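Local coordinates for protein probable chaperone (Pseudomonas aeruginosa, PDB 4JMF) that probably acts as a type III secretion chaperone of the CesT family, binding an effector protein and keeping it ready for export, at residues S68-L76 and Q100-A111. Residues are numbered along the deposited sequence; the frame is centred on the assembly and turned at random.
Sequences SQDPCKPIL and QIHHQLEQLVAA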
loop_
_atom_site.group_PDB
_atom_site.type_symbol
_atom_site.label_atom_id
_atom_site.label_comp_id
_atom_site.label_asym_id
_atom_site.label_seq_id
_atom_site.Cartn_x
_atom_site.Cartn_y
_atom_site.Cartn_z
ATOM N N SER B 68 -4.083 -6.246 4.877
ATOM C CA SER B 68 -4.435 -6.644 6.237
ATOM C C SER B 68 -4.914 -5.397 6.951
ATOM O O SER B 68 -5.207 -4.396 6.302
ATOM C CB SER B 68 -3.243 -7.250 6.975
ATOM O OG SER B 68 -2.366 -6.238 7.431
ATOM N N GLN B 69 -4.977 -5.437 8.279
ATOM C CA GLN B 69 -5.377 -4.252 9.042
ATOM C C GLN B 69 -4.256 -3.213 9.125
ATOM O O GLN B 69 -4.503 -2.066 9.514
ATOM C CB GLN B 69 -5.844 -4.635 10.452
ATOM C CG GLN B 69 -4.718 -4.842 11.460
ATOM C CD GLN B 69 -3.910 -6.109 11.212
ATOM O OE1 GLN B 69 -4.291 -6.970 10.415
ATOM N NE2 GLN B 69 -2.768 -6.216 11.886
ATOM N N ASP B 70 -3.039 -3.603 8.748
ATOM C CA ASP B 70 -1.880 -2.701 8.854
ATOM C C ASP B 70 -1.474 -2.190 7.481
ATOM O O ASP B 70 -0.941 -2.952 6.673
ATOM C CB ASP B 70 -0.691 -3.447 9.483
ATOM C CG ASP B 70 0.453 -2.518 9.867
ATOM O OD1 ASP B 70 0.572 -1.414 9.281
ATOM O OD2 ASP B 70 1.242 -2.895 10.766
ATOM N N PRO B 71 -1.697 -0.892 7.215
ATOM C CA PRO B 71 -1.351 -0.301 5.911
ATOM C C PRO B 71 0.140 -0.370 5.558
ATOM O O PRO B 71 0.478 -0.211 4.371
ATOM C CB PRO B 71 -1.777 1.169 6.064
ATOM C CG PRO B 71 -2.808 1.150 7.167
ATOM C CD PRO B 71 -2.318 0.092 8.119
ATOM N N CYS B 72 1.014 -0.612 6.538
ATOM C CA CYS B 72 2.443 -0.720 6.242
ATOM C C CYS B 72 2.859 -2.129 5.834
ATOM O O CYS B 72 4.048 -2.381 5.593
ATOM C CB CYS B 72 3.285 -0.265 7.439
ATOM S SG CYS B 72 3.111 1.500 7.807
ATOM N N LYS B 73 1.904 -3.058 5.786
ATOM C CA LYS B 73 2.231 -4.415 5.310
ATOM C C LYS B 73 2.729 -4.238 3.887
ATOM O O LYS B 73 2.059 -3.594 3.072
ATOM C CB LYS B 73 1.010 -5.328 5.312
ATOM C CG LYS B 73 1.298 -6.708 4.711
ATOM C CD LYS B 73 0.027 -7.515 4.545
ATOM C CE LYS B 73 0.350 -8.903 3.977
ATOM N NZ LYS B 73 -0.869 -9.750 3.835
ATOM N N PRO B 74 3.931 -4.749 3.593
ATOM C CA PRO B 74 4.502 -4.435 2.280
ATOM C C PRO B 74 3.912 -5.274 1.152
ATOM O O PRO B 74 3.239 -6.286 1.376
ATOM C CB PRO B 74 5.993 -4.754 2.457
ATOM C CG PRO B 74 6.021 -5.777 3.544
ATOM C CD PRO B 74 4.850 -5.527 4.439
ATOM N N ILE B 75 4.187 -4.828 -0.068
ATOM C CA ILE B 75 3.646 -5.421 -1.272
ATOM C C ILE B 75 4.841 -5.970 -2.047
ATOM O O ILE B 75 5.920 -5.383 -1.993
ATOM C CB ILE B 75 2.972 -4.323 -2.115
ATOM C CG1 ILE B 75 1.928 -3.588 -1.284
ATOM C CG2 ILE B 75 2.372 -4.880 -3.404
ATOM C CD1 ILE B 75 0.925 -4.487 -0.685
ATOM N N LEU B 76 4.671 -7.082 -2.760
ATOM C CA LEU B 76 5.774 -7.630 -3.552
ATOM C C LEU B 76 5.446 -7.543 -5.037
ATOM O O LEU B 76 4.535 -8.215 -5.521
ATOM C CB LEU B 76 6.069 -9.080 -3.159
ATOM C CG LEU B 76 7.253 -9.741 -3.867
ATOM C CD1 LEU B 76 8.471 -8.846 -3.747
ATOM C CD2 LEU B 76 7.557 -11.093 -3.266
ATOM N N GLN B 100 5.566 5.968 13.900
ATOM C CA GLN B 100 4.997 5.421 12.684
ATOM C C GLN B 100 6.047 5.165 11.590
ATOM O O GLN B 100 5.992 4.133 10.910
ATOM C CB GLN B 100 3.837 6.287 12.193
ATOM C CG GLN B 100 3.094 5.692 10.998
ATOM C CD GLN B 100 2.433 4.330 11.308
ATOM O OE1 GLN B 100 2.260 3.942 12.480
ATOM N NE2 GLN B 100 2.049 3.611 10.249
ATOM N N ILE B 101 7.014 6.065 11.432
ATOM C CA ILE B 101 8.036 5.843 10.415
ATOM C C ILE B 101 8.893 4.629 10.786
ATOM O O ILE B 101 9.209 3.788 9.929
ATOM C CB ILE B 101 8.847 7.132 10.086
ATOM C CG1 ILE B 101 9.669 6.955 8.809
ATOM C CG2 ILE B 101 9.763 7.557 11.238
ATOM C CD1 ILE B 101 10.320 8.268 8.327
ATOM N N HIS B 102 9.200 4.506 12.075
ATOM C CA HIS B 102 9.891 3.330 12.592
ATOM C C HIS B 102 9.070 2.083 12.257
ATOM O O HIS B 102 9.597 1.093 11.750
ATOM C CB HIS B 102 10.092 3.478 14.107
ATOM C CG HIS B 102 10.844 2.346 14.744
ATOM N ND1 HIS B 102 10.212 1.255 15.305
ATOM C CD2 HIS B 102 12.171 2.155 14.941
ATOM C CE1 HIS B 102 11.119 0.433 15.802
ATOM N NE2 HIS B 102 12.315 0.954 15.593
ATOM N N HIS B 103 7.771 2.143 12.526
ATOM C CA HIS B 103 6.878 1.019 12.238
ATOM C C HIS B 103 6.870 0.640 10.753
ATOM O O HIS B 103 6.862 -0.551 10.410
ATOM C CB HIS B 103 5.460 1.330 12.721
ATOM C CG HIS B 103 4.508 0.184 12.583
ATOM N ND1 HIS B 103 4.471 -0.866 13.473
ATOM C CD2 HIS B 103 3.557 -0.078 11.652
ATOM C CE1 HIS B 103 3.534 -1.724 13.105
ATOM N NE2 HIS B 103 2.966 -1.272 12.002
ATOM N N GLN B 104 6.871 1.640 9.873
ATOM C CA GLN B 104 6.876 1.366 8.431
ATOM C C GLN B 104 8.080 0.537 8.024
ATOM O O GLN B 104 7.955 -0.440 7.279
ATOM C CB GLN B 104 6.852 2.654 7.607
ATOM C CG GLN B 104 6.682 2.395 6.103
ATOM C CD GLN B 104 6.721 3.663 5.267
ATOM O OE1 GLN B 104 6.688 4.778 5.802
ATOM N NE2 GLN B 104 6.783 3.501 3.935
ATOM N N LEU B 105 9.259 0.930 8.494
ATOM C CA LEU B 105 10.466 0.198 8.138
ATOM C C LEU B 105 10.431 -1.205 8.743
ATOM O O LEU B 105 10.828 -2.182 8.096
ATOM C CB LEU B 105 11.720 0.960 8.590
ATOM C CG LEU B 105 13.074 0.297 8.309
ATOM C CD1 LEU B 105 13.295 0.102 6.795
ATOM C CD2 LEU B 105 14.218 1.128 8.911
ATOM N N GLU B 106 9.940 -1.306 9.973
ATOM C CA GLU B 106 9.931 -2.581 10.672
ATOM C C GLU B 106 9.054 -3.594 9.961
ATOM O O GLU B 106 9.435 -4.762 9.837
ATOM C CB GLU B 106 9.448 -2.400 12.111
ATOM C CG GLU B 106 9.664 -3.630 12.993
ATOM C CD GLU B 106 9.867 -3.243 14.447
ATOM O OE1 GLU B 106 8.875 -2.856 15.115
ATOM O OE2 GLU B 106 11.028 -3.320 14.918
ATOM N N GLN B 107 7.893 -3.151 9.485
ATOM C CA GLN B 107 6.998 -4.058 8.761
ATOM C C GLN B 107 7.608 -4.486 7.426
ATOM O O GLN B 107 7.430 -5.630 6.995
ATOM C CB GLN B 107 5.619 -3.424 8.563
ATOM C CG GLN B 107 4.870 -3.169 9.864
ATOM C CD GLN B 107 4.704 -4.439 10.674
ATOM O OE1 GLN B 107 4.100 -5.413 10.210
ATOM N NE2 GLN B 107 5.249 -4.443 11.891
ATOM N N LEU B 108 8.337 -3.576 6.778
ATOM C CA LEU B 108 9.053 -3.927 5.552
ATOM C C LEU B 108 10.055 -5.035 5.857
ATOM O O LEU B 108 10.047 -6.097 5.220
ATOM C CB LEU B 108 9.793 -2.716 4.972
ATOM C CG LEU B 108 10.573 -3.011 3.686
ATOM C CD1 LEU B 108 9.633 -3.482 2.567
ATOM C CD2 LEU B 108 11.393 -1.798 3.235
ATOM N N VAL B 109 10.916 -4.788 6.840
ATOM C CA VAL B 109 11.941 -5.760 7.207
ATOM C C VAL B 109 11.354 -7.078 7.723
ATOM O O VAL B 109 11.874 -8.156 7.419
ATOM C CB VAL B 109 12.955 -5.157 8.195
ATOM C CG1 VAL B 109 13.945 -6.212 8.642
ATOM C CG2 VAL B 109 13.701 -4.022 7.512
ATOM N N ALA B 110 10.248 -7.005 8.460
ATOM C CA ALA B 110 9.609 -8.219 8.954
ATOM C C ALA B 110 9.210 -9.148 7.814
ATOM O O ALA B 110 9.358 -10.365 7.914
ATOM C CB ALA B 110 8.403 -7.887 9.840
ATOM N N ALA B 111 8.724 -8.590 6.712
ATOM C CA ALA B 111 8.312 -9.452 5.605
ATOM C C ALA B 111 9.530 -9.967 4.865
ATOM O O ALA B 111 9.540 -11.096 4.380
ATOM C CB ALA B 111 7.395 -8.728 4.670
HETATM O O HOH W 1 0.391 0.935 10.458
#
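The carboxylate of D70 lies nearly coplanar with the imidazole of H103, their planes 10° apart, and joins it in a nearly straight hydrogen bond: H103 NE2 donates to the syn lone pair of D70 OD2 at 2.7 Å. The other oxygen, OD1, accepts a hydrogen bond from C72 N above the carboxylate plane, completing an Asx turn, and one from a water. That water in turn accepts from Q100 NE2, so both oxygens of D70 tie the loop to the helix, and the H103 bond and the Asx turn together hold the carboxylate's rotation. Q107 CG sits 3.4 Å above one face of the H103 ring, near its rim. With its sulfur anti to the carbonyl carbon (chi1 -66°), C72 sets SG against the helix, 3.8 Å from Q104 CA and 3.4 Å from Q100 NE2, whose hydrogen bonds go to Q91 OE1 and the water. Beyond it the P74 ring closes tightly on the helix, CG 3.4 Å from A111 CB, while its CB meets L108 CD1. The D70-K73 type I turn and the lead into strand 75-78, outermost in this chain's sheet, thus lie along helix 98-114, which packs on that antiparallel sheet; N89 of strand 85-92 binds both C72 O and Q104 NE2.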